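Local atomic coordinates of enoyl-[acyl-carrier-protein] reductase [FMN] (PDB entry 5GVJ), a protein that probably reduces the double bond of enoyl-acyl carrier protein with NADH in fatty acid synthesis, using FMN as its flavin cofactor. Residues 173-178 against 298-303; 194-199 against 292-297; 202-207 against 263-268; 210-215 against 282-287; 219-224 against 233-238. The protein carries 1 engineered substitution. All coordinates share one frame; numbering follows the deposited sequence.

Interaction 1 of 5, residues 173-178 against 298-303; sequences IADGRG and LKEFKE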
# COMPACT_ATOMS: atom_id res chain seq x y z
N ILE A 173 -5.22 6.55 2.46
CA ILE A 173 -6.54 6.71 1.88
C ILE A 173 -6.95 8.16 2.02
O ILE A 173 -7.10 8.67 3.14
CB ILE A 173 -7.56 5.78 2.55
CG1 ILE A 173 -7.05 4.34 2.50
CG2 ILE A 173 -8.90 5.89 1.83
CD1 ILE A 173 -7.67 3.44 3.53
N ALA A 174 -7.16 8.83 0.89
CA ALA A 174 -7.61 10.22 0.95
C ALA A 174 -8.66 10.56 -0.10
O ALA A 174 -8.99 11.74 -0.25
CB ALA A 174 -6.41 11.17 0.80
N ASP A 175 -9.20 9.57 -0.82
CA ASP A 175 -10.14 9.87 -1.89
C ASP A 175 -10.99 8.63 -2.19
O ASP A 175 -10.79 7.56 -1.60
CB ASP A 175 -9.42 10.38 -3.15
CG ASP A 175 -8.34 9.43 -3.63
OD1 ASP A 175 -8.47 8.21 -3.39
OD2 ASP A 175 -7.37 9.92 -4.24
N GLY A 176 -11.94 8.80 -3.12
CA GLY A 176 -12.88 7.73 -3.42
C GLY A 176 -12.22 6.54 -4.10
O GLY A 176 -12.64 5.40 -3.90
N ARG A 177 -11.21 6.79 -4.93
CA ARG A 177 -10.40 5.70 -5.48
C ARG A 177 -9.85 4.82 -4.38
O ARG A 177 -9.92 3.59 -4.45
CB ARG A 177 -9.23 6.27 -6.29
CG ARG A 177 -9.52 6.46 -7.73
CD ARG A 177 -8.22 6.73 -8.46
NE ARG A 177 -8.44 7.56 -9.63
CZ ARG A 177 -7.54 7.75 -10.58
NH1 ARG A 177 -6.35 7.15 -10.50
NH2 ARG A 177 -7.82 8.52 -11.61
N GLY A 178 -9.26 5.44 -3.36
CA GLY A 178 -8.70 4.67 -2.26
C GLY A 178 -9.76 3.90 -1.50
O GLY A 178 -9.52 2.78 -1.03
N LEU A 298 -17.62 9.78 -1.90
CA LEU A 298 -18.71 8.91 -2.31
C LEU A 298 -18.90 8.94 -3.82
O LEU A 298 -19.15 7.90 -4.45
CB LEU A 298 -19.99 9.33 -1.58
CG LEU A 298 -20.29 8.73 -0.20
CD1 LEU A 298 -19.04 8.44 0.60
CD2 LEU A 298 -21.23 9.62 0.61
N LYS A 299 -18.79 10.12 -4.42
CA LYS A 299 -18.97 10.24 -5.86
C LYS A 299 -17.88 9.48 -6.60
O LYS A 299 -18.16 8.71 -7.53
CB LYS A 299 -18.96 11.72 -6.26
CG LYS A 299 -19.18 11.96 -7.74
CD LYS A 299 -19.39 13.46 -8.01
CE LYS A 299 -19.59 13.77 -9.49
NZ LYS A 299 -18.36 13.46 -10.28
N GLU A 300 -16.63 9.67 -6.19
CA GLU A 300 -15.52 9.01 -6.86
C GLU A 300 -15.52 7.51 -6.59
O GLU A 300 -15.15 6.73 -7.48
CB GLU A 300 -14.21 9.65 -6.42
CG GLU A 300 -12.98 9.06 -7.10
CD GLU A 300 -11.71 9.85 -6.79
OE1 GLU A 300 -11.48 10.89 -7.44
OE2 GLU A 300 -10.96 9.44 -5.88
N PHE A 301 -15.93 7.09 -5.39
CA PHE A 301 -16.06 5.66 -5.11
C PHE A 301 -17.00 5.00 -6.11
O PHE A 301 -16.66 3.98 -6.73
CB PHE A 301 -16.56 5.45 -3.68
CG PHE A 301 -16.97 4.03 -3.38
CD1 PHE A 301 -16.04 3.11 -2.94
CD2 PHE A 301 -18.28 3.62 -3.55
CE1 PHE A 301 -16.41 1.79 -2.66
CE2 PHE A 301 -18.66 2.33 -3.28
CZ PHE A 301 -17.72 1.41 -2.84
N LYS A 302 -18.16 5.61 -6.33
CA LYS A 302 -19.15 5.06 -7.26
C LYS A 302 -18.64 5.09 -8.70
O LYS A 302 -18.83 4.12 -9.44
CB LYS A 302 -20.47 5.84 -7.13
CG LYS A 302 -21.12 5.68 -5.75
CD LYS A 302 -22.07 6.84 -5.42
CE LYS A 302 -22.52 6.77 -3.97
NZ LYS A 302 -23.55 7.83 -3.64
N GLU A 303 -17.99 6.18 -9.11
CA GLU A 303 -17.41 6.23 -10.45
C GLU A 303 -16.33 5.17 -10.62
O GLU A 303 -16.17 4.61 -11.71
CB GLU A 303 -16.83 7.62 -10.74
CG GLU A 303 -17.86 8.73 -10.66
CD GLU A 303 -17.26 10.12 -10.81
OE1 GLU A 303 -18.01 11.03 -11.22
OE2 GLU A 303 -16.06 10.30 -10.51
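The two backbones almost touch where G176 meets F301, their CA atoms 4.2 Å apart, an approach that G176 allows because it has no side chain to hold the helices apart. In this TIM-barrel fold, G176 starts the helix that follows strand 167-170, and F301 lies on the long C-terminal helix 290-309. E300 is the residue that reaches across. Its CG stands anti to the backbone N (chi1 -178°), and the extended chain passes over G176, with CB 3.8 Å from G176 CA. The carboxylate then arrives at the first turn of helix 176-185. There E300 OE2 accepts the N-H of R177 at 2.8 Å through its anti lone pair, in a nearly straight bond (167°). The same oxygen lies 3.0 Å from G176 N. D175 occupies the N-cap of this helix, and its OD1 accepts from G178 N at 2.9 Å. Two carboxylates thus share one helix start, their planes turned 67° apart, with D175 OD1 and E300 OE2 separated by 3.7 Å. The helix dipole and R161 of the second subunit, which forms salt bridges to both acids, would ease the repulsion expected between the two carboxylates; D175 OD2 also binds N157 of the second subunit. The R177 chain runs out past the E300 carboxylate, and its NH1 donates to L185 O of the second subunit. On the other flank, F301 turns its ring away to meet F183 edge-to-face, while F301 CB rests 3.9 Å from G176 O.

Interaction 2 of 5, residues 194-199 against 292-297; sequences TRFVAS and QIIEDI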
# COMPACT_ATOMS: atom_id res chain seq x y z
N THR A 194 -5.17 12.00 7.66
CA THR A 194 -4.59 13.21 7.09
C THR A 194 -5.62 13.99 6.28
O THR A 194 -5.67 15.23 6.36
CB THR A 194 -3.36 12.86 6.24
OG1 THR A 194 -2.35 12.29 7.09
CG2 THR A 194 -2.79 14.10 5.56
N ARG A 195 -6.50 13.30 5.55
CA ARG A 195 -7.51 13.98 4.75
C ARG A 195 -8.42 14.86 5.61
O ARG A 195 -8.78 15.98 5.22
CB ARG A 195 -8.34 12.96 3.96
CG ARG A 195 -9.51 13.56 3.17
CD ARG A 195 -9.05 14.44 2.00
NE ARG A 195 -8.91 15.85 2.36
CZ ARG A 195 -8.70 16.84 1.48
NH1 ARG A 195 -8.55 16.58 0.18
NH2 ARG A 195 -8.61 18.10 1.92
N PHE A 196 -8.82 14.38 6.80
CA PHE A 196 -9.71 15.21 7.61
C PHE A 196 -8.96 16.24 8.46
O PHE A 196 -9.56 17.25 8.84
CB PHE A 196 -10.60 14.33 8.49
CG PHE A 196 -11.73 13.68 7.73
CD1 PHE A 196 -12.78 14.45 7.25
CD2 PHE A 196 -11.72 12.32 7.45
CE1 PHE A 196 -13.83 13.87 6.53
CE2 PHE A 196 -12.75 11.72 6.72
CZ PHE A 196 -13.81 12.49 6.26
N VAL A 197 -7.69 16.00 8.80
CA VAL A 197 -6.88 17.08 9.37
C VAL A 197 -6.79 18.24 8.39
O VAL A 197 -6.81 19.42 8.79
CB VAL A 197 -5.47 16.57 9.74
CG1 VAL A 197 -4.53 17.74 10.00
CG2 VAL A 197 -5.54 15.64 10.95
N ALA A 198 -6.70 17.94 7.09
CA ALA A 198 -6.67 18.95 6.04
C ALA A 198 -8.09 19.39 5.65
O ALA A 198 -8.49 19.34 4.49
CB ALA A 198 -5.91 18.44 4.83
N SER A 199 -8.85 19.86 6.64
CA SER A 199 -10.21 20.29 6.38
C SER A 199 -10.47 21.66 7.01
O SER A 199 -9.76 22.09 7.92
CB SER A 199 -11.24 19.30 6.91
OG SER A 199 -11.27 19.35 8.33
N GLN A 292 -17.80 18.54 1.92
CA GLN A 292 -17.35 18.30 0.55
C GLN A 292 -16.46 17.07 0.46
O GLN A 292 -16.57 16.29 -0.49
CB GLN A 292 -16.60 19.53 0.04
CG GLN A 292 -16.35 19.49 -1.46
CD GLN A 292 -17.65 19.48 -2.25
OE1 GLN A 292 -17.87 18.62 -3.11
NE2 GLN A 292 -18.55 20.42 -1.95
N ILE A 293 -15.54 16.91 1.43
CA ILE A 293 -14.68 15.72 1.45
C ILE A 293 -15.52 14.45 1.34
O ILE A 293 -15.24 13.57 0.51
CB ILE A 293 -13.82 15.70 2.72
CG1 ILE A 293 -12.80 16.84 2.71
CG2 ILE A 293 -13.13 14.32 2.89
CD1 ILE A 293 -12.04 17.01 4.04
N ILE A 294 -16.55 14.34 2.17
CA ILE A 294 -17.36 13.13 2.17
C ILE A 294 -18.15 13.00 0.87
O ILE A 294 -18.30 11.90 0.33
CB ILE A 294 -18.27 13.09 3.41
CG1 ILE A 294 -17.41 12.98 4.68
CG2 ILE A 294 -19.28 11.93 3.33
CD1 ILE A 294 -18.17 13.13 5.98
N GLU A 295 -18.67 14.13 0.34
CA GLU A 295 -19.37 14.09 -0.94
C GLU A 295 -18.46 13.62 -2.07
O GLU A 295 -18.86 12.80 -2.91
CB GLU A 295 -19.93 15.47 -1.29
CG GLU A 295 -21.12 15.90 -0.47
CD GLU A 295 -21.38 17.39 -0.56
OE1 GLU A 295 -20.95 18.02 -1.57
OE2 GLU A 295 -21.99 17.94 0.39
N ASP A 296 -17.24 14.16 -2.13
CA ASP A 296 -16.33 13.79 -3.22
C ASP A 296 -15.89 12.34 -3.11
O ASP A 296 -15.71 11.66 -4.13
CB ASP A 296 -15.11 14.71 -3.22
CG ASP A 296 -15.47 16.17 -3.48
OD1 ASP A 296 -16.54 16.46 -4.05
OD2 ASP A 296 -14.64 17.02 -3.11
N ILE A 297 -15.66 11.85 -1.88
CA ILE A 297 -15.30 10.44 -1.68
C ILE A 297 -16.37 9.54 -2.28
O ILE A 297 -16.07 8.62 -3.05
CB ILE A 297 -15.12 10.11 -0.19
CG1 ILE A 297 -13.97 10.87 0.48
CG2 ILE A 297 -14.95 8.59 0.01
CD1 ILE A 297 -12.85 11.17 -0.40
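I293 pushes its side chain between R195 and F196, and its outer carbons meet different atoms of the two. The CG2 branch sits where the two diverge, 3.7 Å from R195 CG and 3.7 Å from F196 CE1, approaching the ring obliquely. CD1 reaches R195 O at 3.6 Å and S199 CB at 3.8 Å. I293 CG1 lies 3.9 Å above the guanidinium plane of R195, displaced toward its rim. Bends at chi2 (68°), which places CD, and chi3 (-92°), which places NE, lead the R195 chain past the isoleucine. The fold is a TIM barrel: helix 193-197 is the short helix after strand 189-191, and T194 and G193 bind FMN in another structure of this protein; the flavin is absent from this chain. The contact thus places the C-terminal helix 290-309 against the residues that follow this FMN-binding turn. R195 NH2 donates to A198 O at 2.9 Å, with that oxygen in the guanidinium plane, and a second bond to E286 O grips the same nitrogen. R195 NE, by contrast, is buried without a partner in the model. A198 is the centre of an inverse gamma turn just past the helix, where S199 OG donates to F196 O at 2.8 Å. F196 and I294 cross at about a right angle: I294 CG1 lies in the ring plane, 4.0 Å from F196 CZ. Beyond them, I17 of strand 17-18 and V34 of helix 28-36 also pack on the F196 ring.

Interaction 3 of 5, residues 202-207 against 263-268; sequences SDVHPV and RAVVEG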
# COMPACT_ATOMS: atom_id res chain seq x y z
N SER A 202 -11.11 21.37 10.68
CA SER A 202 -10.00 20.95 11.52
C SER A 202 -9.38 22.16 12.20
O SER A 202 -9.25 23.22 11.59
CB SER A 202 -8.94 20.22 10.68
OG SER A 202 -7.68 20.24 11.32
N ASP A 203 -9.01 22.01 13.47
CA ASP A 203 -8.45 23.10 14.25
C ASP A 203 -6.93 23.01 14.41
O ASP A 203 -6.36 23.69 15.26
CB ASP A 203 -9.13 23.20 15.62
CG ASP A 203 -10.42 23.99 15.56
OD1 ASP A 203 -10.67 24.65 14.54
OD2 ASP A 203 -11.18 23.99 16.56
N VAL A 204 -6.26 22.21 13.58
CA VAL A 204 -4.81 22.25 13.57
C VAL A 204 -4.36 23.61 13.03
O VAL A 204 -5.09 24.28 12.28
CB VAL A 204 -4.23 21.08 12.75
CG1 VAL A 204 -4.88 19.78 13.18
CG2 VAL A 204 -4.47 21.29 11.26
N HIS A 205 -3.16 24.02 13.41
CA HIS A 205 -2.63 25.33 13.04
C HIS A 205 -2.63 25.49 11.52
O HIS A 205 -2.37 24.52 10.80
CB HIS A 205 -1.22 25.49 13.60
CG HIS A 205 -0.67 26.88 13.53
ND1 HIS A 205 -0.13 27.42 12.38
CD2 HIS A 205 -0.56 27.84 14.48
CE1 HIS A 205 0.28 28.65 12.62
NE2 HIS A 205 0.03 28.93 13.89
N PRO A 206 -2.92 26.69 11.00
CA PRO A 206 -2.91 26.88 9.53
C PRO A 206 -1.65 26.39 8.85
O PRO A 206 -1.71 25.92 7.71
CB PRO A 206 -3.09 28.40 9.38
CG PRO A 206 -3.87 28.80 10.59
CD PRO A 206 -3.35 27.91 11.71
N VAL A 207 -0.50 26.47 9.52
CA VAL A 207 0.76 26.02 8.92
C VAL A 207 0.73 24.51 8.71
O VAL A 207 1.25 23.98 7.72
CB VAL A 207 1.95 26.44 9.80
CG1 VAL A 207 3.19 25.68 9.41
CG2 VAL A 207 2.17 27.94 9.69
N ARG A 263 3.49 20.97 19.54
CA ARG A 263 4.05 22.19 18.97
C ARG A 263 3.68 22.33 17.50
O ARG A 263 3.44 23.44 17.01
CB ARG A 263 5.57 22.23 19.14
CG ARG A 263 6.05 22.42 20.58
CD ARG A 263 7.49 22.93 20.61
NE ARG A 263 8.45 21.90 20.24
CZ ARG A 263 8.98 21.03 21.10
NH1 ARG A 263 8.65 21.06 22.38
NH2 ARG A 263 9.86 20.12 20.67
N ALA A 264 3.63 21.21 16.77
CA ALA A 264 3.22 21.28 15.36
C ALA A 264 1.73 21.55 15.24
O ALA A 264 1.32 22.49 14.55
CB ALA A 264 3.60 19.98 14.64
N VAL A 265 0.91 20.75 15.93
CA VAL A 265 -0.54 20.86 15.78
C VAL A 265 -1.06 22.18 16.33
O VAL A 265 -1.84 22.88 15.68
CB VAL A 265 -1.24 19.67 16.48
CG1 VAL A 265 -2.75 19.90 16.53
CG2 VAL A 265 -0.94 18.38 15.75
N VAL A 266 -0.65 22.54 17.54
CA VAL A 266 -1.22 23.72 18.18
C VAL A 266 -0.50 24.99 17.77
O VAL A 266 -1.14 26.00 17.48
CB VAL A 266 -1.22 23.56 19.72
CG1 VAL A 266 -1.82 24.79 20.38
CG2 VAL A 266 -1.99 22.32 20.11
N GLU A 267 0.83 24.96 17.71
CA GLU A 267 1.63 26.15 17.46
C GLU A 267 2.12 26.27 16.03
O GLU A 267 2.68 27.31 15.67
CB GLU A 267 2.84 26.19 18.41
CG GLU A 267 2.57 25.69 19.82
CD GLU A 267 2.42 26.81 20.82
OE1 GLU A 267 1.81 26.57 21.89
OE2 GLU A 267 2.91 27.92 20.56
N GLY A 268 1.95 25.24 15.20
CA GLY A 268 2.51 25.29 13.86
C GLY A 268 4.01 25.54 13.83
O GLY A 268 4.50 26.22 12.92
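H205 lies flat against the chain turn at E267 and G268, and this is the tight half of the contact. G268 CA sits over one face of the imidazole, 3.8 Å from the ring centroid, in a CH-pi contact, while E267 O stands 3.4 Å above the same face, both atoms displaced toward the rim. P206 CD lies over the opposite face, toward its rim. The ring's rotation is fixed from within the segment: H205 is the N-cap of helix 206-214, and ND1 accepts from V207 N at 3.0 Å close to the ring plane, in a nearly straight bond (169°). The backbone is fastened beside it, H205 N donating to V265 O at 2.9 Å. G268 fits because it has no side chain under the ring and because its phi is positive (56°), a backbone turn that favours glycine. Packing is looser at V204 and V265, whose CG1 atoms meet at 4.0 Å. On the solvent side, V266 and E267 point their CB away from 202-207; both residues are exposed, and E267 OE1 forms a salt bridge with R262. The contact thus ties the loop leading into helix 206-214 to the last turn of helix 260-265 and the residues that follow. Y208, in the first turn of helix 206-214, packs on both A264 and V265, W24 also lies on V265, and helix 28-36 flanks S202 through L30.

Interaction 4 of 5, residues 210-215 against 282-287; sequences EKIVKA and GLIDEI. With NA (sodium ion), chain C.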
# COMPACT_ATOMS: atom_id res chain seq x y z
N GLU A 210 -1.18 23.96 5.61
CA GLU A 210 -0.42 24.36 4.43
C GLU A 210 0.66 23.34 4.10
O GLU A 210 0.94 23.09 2.92
CB GLU A 210 0.20 25.75 4.65
CG GLU A 210 -0.81 26.89 4.78
CD GLU A 210 -0.22 28.15 5.43
OE1 GLU A 210 -1.00 29.10 5.73
OE2 GLU A 210 1.02 28.20 5.64
N LYS A 211 1.30 22.77 5.12
CA LYS A 211 2.34 21.78 4.86
C LYS A 211 1.77 20.52 4.23
O LYS A 211 2.39 19.93 3.33
CB LYS A 211 3.10 21.46 6.14
CG LYS A 211 3.98 22.61 6.61
CD LYS A 211 5.07 22.88 5.57
CE LYS A 211 5.43 24.37 5.49
NZ LYS A 211 6.87 24.65 5.77
N ILE A 212 0.58 20.09 4.66
CA ILE A 212 -0.06 18.92 4.05
C ILE A 212 -0.35 19.19 2.58
O ILE A 212 -0.07 18.36 1.71
CB ILE A 212 -1.34 18.55 4.82
CG1 ILE A 212 -0.98 18.02 6.22
CG2 ILE A 212 -2.19 17.55 4.02
CD1 ILE A 212 -2.20 17.81 7.12
N VAL A 213 -0.94 20.35 2.29
CA VAL A 213 -1.24 20.72 0.92
C VAL A 213 0.02 20.69 0.07
O VAL A 213 0.04 20.12 -1.03
CB VAL A 213 -1.91 22.11 0.88
CG1 VAL A 213 -1.87 22.69 -0.52
CG2 VAL A 213 -3.34 22.02 1.40
N LYS A 214 1.10 21.31 0.56
CA LYS A 214 2.30 21.43 -0.26
C LYS A 214 3.05 20.11 -0.36
O LYS A 214 3.75 19.87 -1.35
CB LYS A 214 3.22 22.50 0.31
CG LYS A 214 2.74 23.93 0.09
CD LYS A 214 3.64 24.92 0.83
CE LYS A 214 3.38 26.36 0.40
NZ LYS A 214 2.22 26.95 1.11
N ALA A 215 2.91 19.24 0.64
CA ALA A 215 3.71 18.02 0.70
C ALA A 215 3.37 17.08 -0.46
O ALA A 215 2.20 16.92 -0.82
CB ALA A 215 3.48 17.30 2.02
N GLY A 282 0.47 13.65 -0.15
CA GLY A 282 0.76 13.92 -1.55
C GLY A 282 -0.45 13.83 -2.47
O GLY A 282 -0.37 14.27 -3.62
N LEU A 283 -1.56 13.28 -1.98
CA LEU A 283 -2.80 13.23 -2.72
C LEU A 283 -3.72 14.40 -2.38
O LEU A 283 -4.81 14.51 -2.95
CB LEU A 283 -3.53 11.92 -2.42
CG LEU A 283 -2.75 10.64 -2.72
CD1 LEU A 283 -3.49 9.44 -2.14
CD2 LEU A 283 -2.56 10.53 -4.22
N ILE A 284 -3.32 15.25 -1.44
CA ILE A 284 -4.16 16.32 -0.94
C ILE A 284 -3.60 17.64 -1.45
O ILE A 284 -2.46 18.01 -1.15
CB ILE A 284 -4.23 16.29 0.59
CG1 ILE A 284 -4.98 15.03 1.05
CG2 ILE A 284 -4.89 17.56 1.14
CD1 ILE A 284 -4.72 14.67 2.49
N ASP A 285 -4.39 18.34 -2.26
CA ASP A 285 -3.94 19.58 -2.87
C ASP A 285 -4.74 20.79 -2.44
O ASP A 285 -4.47 21.89 -2.93
CB ASP A 285 -4.00 19.46 -4.39
CG ASP A 285 -3.10 18.37 -4.89
OD1 ASP A 285 -1.89 18.41 -4.56
OD2 ASP A 285 -3.61 17.46 -5.57
N GLU A 286 -5.69 20.63 -1.53
CA GLU A 286 -6.41 21.80 -1.03
C GLU A 286 -7.17 21.41 0.22
O GLU A 286 -7.49 20.24 0.45
CB GLU A 286 -7.35 22.39 -2.08
CG GLU A 286 -8.39 21.45 -2.61
CD GLU A 286 -9.36 22.13 -3.55
OE1 GLU A 286 -9.93 23.18 -3.16
OE2 GLU A 286 -9.56 21.64 -4.67
N ILE A 287 -7.43 22.42 1.04
CA ILE A 287 -8.21 22.25 2.26
C ILE A 287 -9.68 22.33 1.90
O ILE A 287 -10.14 23.32 1.31
CB ILE A 287 -7.83 23.31 3.31
CG1 ILE A 287 -6.33 23.29 3.58
CG2 ILE A 287 -8.62 23.11 4.59
CD1 ILE A 287 -5.78 21.93 4.02
NA NA C . -0.21 17.70 -0.61
O HOH W 1 -0.50 20.85 -3.49
O HOH W 2 0.02 17.41 -3.08
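A sodium site joins these two segments: the end of helix 206-214 and the loop 282-287 supply backbone carbonyl oxygens to one ion. I212 O binds it at 2.4 Å, V213 O and A215 O at 2.5 Å each, and I284 O at 2.3 Å. A281 O and a water complete six oxygen ligands. The ion explains why V213 O and I284 O can stand only 3.3 Å apart, since both point their negative ends at the same cation. D285 forms the second shell. Its OD1 accepts from the water on sodium at 2.6 Å and also from another water that donates to V213 O, so one carboxylate oxygen takes a bond from each water. Apolar contacts flank the site: I212 CG2 meets I284 CG2, and V213 CG2, anti to the carbonyl carbon, reaches I287 CD1 at 3.6 Å. G282 CA also makes a CH···O contact with A215 O. The last carbonyls of a helix generally lack onward helical donors, and the partial negative charge there would favour a cation. An all-oxygen shell built mainly of main-chain carbonyls is characteristic of protein sites for monovalent cations.

Interaction 5 of 5, residues 219-224 against 233-238; sequences DTVVTG and VLRTPF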
# COMPACT_ATOMS: atom_id res chain seq x y z
N ASP A 219 7.38 13.33 0.70
CA ASP A 219 7.84 14.33 1.66
C ASP A 219 7.67 13.90 3.11
O ASP A 219 7.69 14.75 4.00
CB ASP A 219 7.12 15.66 1.43
CG ASP A 219 7.70 16.43 0.26
OD1 ASP A 219 8.87 16.19 -0.10
OD2 ASP A 219 6.98 17.28 -0.28
N THR A 220 7.48 12.61 3.38
CA THR A 220 7.51 12.15 4.76
C THR A 220 8.76 11.31 4.99
O THR A 220 9.40 10.82 4.05
CB THR A 220 6.26 11.35 5.13
OG1 THR A 220 6.28 10.09 4.46
CG2 THR A 220 4.99 12.11 4.75
N VAL A 221 9.13 11.18 6.26
CA VAL A 221 10.26 10.36 6.70
C VAL A 221 9.80 9.53 7.87
O VAL A 221 8.92 9.92 8.63
CB VAL A 221 11.48 11.19 7.14
CG1 VAL A 221 12.34 11.53 5.98
CG2 VAL A 221 11.04 12.43 7.86
N VAL A 222 10.45 8.38 8.04
CA VAL A 222 10.25 7.54 9.21
C VAL A 222 11.43 7.76 10.15
O VAL A 222 12.59 7.54 9.76
CB VAL A 222 10.12 6.06 8.81
CG1 VAL A 222 9.88 5.21 10.05
CG2 VAL A 222 9.00 5.90 7.78
N THR A 223 11.14 8.20 11.37
CA THR A 223 12.16 8.47 12.38
C THR A 223 11.86 7.67 13.63
O THR A 223 10.70 7.38 13.95
CB THR A 223 12.20 9.96 12.75
OG1 THR A 223 10.95 10.33 13.34
CG2 THR A 223 12.45 10.81 11.52
N GLY A 224 12.93 7.33 14.36
CA GLY A 224 12.80 6.58 15.60
C GLY A 224 12.64 5.09 15.37
O GLY A 224 13.40 4.49 14.63
N VAL A 233 6.67 11.29 9.83
CA VAL A 233 6.44 12.73 9.92
C VAL A 233 6.93 13.40 8.64
O VAL A 233 7.72 12.85 7.87
CB VAL A 233 7.13 13.36 11.15
CG1 VAL A 233 6.54 12.82 12.45
CG2 VAL A 233 8.64 13.14 11.09
N LEU A 234 6.45 14.63 8.45
CA LEU A 234 6.88 15.46 7.33
C LEU A 234 8.38 15.72 7.40
O LEU A 234 8.97 15.76 8.48
CB LEU A 234 6.10 16.78 7.36
CG LEU A 234 5.26 17.22 6.16
CD1 LEU A 234 4.84 16.04 5.31
CD2 LEU A 234 4.04 17.97 6.64
N ARG A 235 9.01 15.87 6.23
CA ARG A 235 10.45 16.13 6.15
C ARG A 235 10.79 17.56 6.57
O ARG A 235 11.19 18.38 5.74
CB ARG A 235 10.97 15.87 4.73
CG ARG A 235 11.04 14.39 4.38
CD ARG A 235 11.75 14.13 3.04
NE ARG A 235 11.65 12.72 2.68
CZ ARG A 235 12.63 11.83 2.81
NH1 ARG A 235 13.80 12.22 3.30
NH2 ARG A 235 12.44 10.57 2.46
N THR A 236 10.65 17.84 7.85
CA THR A 236 10.80 19.14 8.49
C THR A 236 12.19 19.27 9.12
O THR A 236 12.90 18.28 9.28
CB THR A 236 9.69 19.32 9.54
OG1 THR A 236 9.35 20.70 9.68
CG2 THR A 236 10.14 18.79 10.88
N PRO A 237 12.64 20.49 9.45
CA PRO A 237 13.94 20.62 10.14
C PRO A 237 14.04 19.79 11.40
O PRO A 237 15.09 19.19 11.66
CB PRO A 237 14.03 22.12 10.44
CG PRO A 237 13.22 22.76 9.39
CD PRO A 237 12.08 21.81 9.09
N PHE A 238 12.98 19.74 12.20
CA PHE A 238 13.03 18.97 13.44
C PHE A 238 13.13 17.47 13.16
O PHE A 238 13.80 16.75 13.90
CB PHE A 238 11.79 19.26 14.29
CG PHE A 238 11.86 18.66 15.66
CD1 PHE A 238 12.80 19.10 16.58
CD2 PHE A 238 10.99 17.65 16.04
CE1 PHE A 238 12.87 18.56 17.84
CE2 PHE A 238 11.06 17.10 17.31
CZ PHE A 238 12.00 17.55 18.21
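V221 and V233 form the hydrogen-bonded pair of an antiparallel beta hairpin. V221 N donates to V233 O at 2.7 Å, and V233 N returns a bond to V221 O at 2.9 Å. Both side chains lie on one face of the sheet, their CG2 atoms 4.1 Å apart. The next pair, T220 and L234, is non-hydrogen-bonded with side chains diverging, although L234 CD1 still comes within 3.4 Å of D219 O. That oxygen also takes the N-H of R235 at 2.8 Å, which carries the pairing past the strand end. R235 then lays its guanidinium against V221: CG1 stands 3.1 Å above the centre of the plane, an unusually close approach, to be read with caution. With V221 CG1 anti to its carbonyl carbon (chi1 -86°), the methyl stands over the guanidinium of the extended R235 chain. In the next shell, R218 O accepts from R235 NE, and E149 of the second subunit forms a salt bridge with R235 NH2, so the group has a bond at NE and another at NH2. R235 is also the centre of an inverse gamma turn, in which T236 N donates to L234 O at 2.7 Å. T220 OG1 is bonded to R232, and D219 OD2 to S216 N. Strand 231-234 runs between 220-223 and 145-146 in a small sheet; A239 of helix 237-242 packs on V221 and V233, while L234 faces K211 and A215 at helix 206-214.

How the interactions relate
Interactions 1 and 2 share helix 290-309; their centres are 11 Å apart, and I297 CD1 packs 3.4 Å from D175 CA. R195 links interaction 2 to interaction 4, its NH2 lying 2.8 Å from E286 O. Helix 206-214 starts in interaction 3 and ends at the sodium of interaction 4, their centres 14 Å apart. L234 of interaction 5 then packs against that helix, its CD2 3.6 Å from K211 CB. Around the flavin site, T194 of interaction 2 is an FMN-binding residue, though no flavin is bound to this chain, and the I284 side chain of interaction 4 lies about 4 Å from those of T194 and S280, another FMN-binding residue. Interactions 1, 4 and 5 also touch the second subunit.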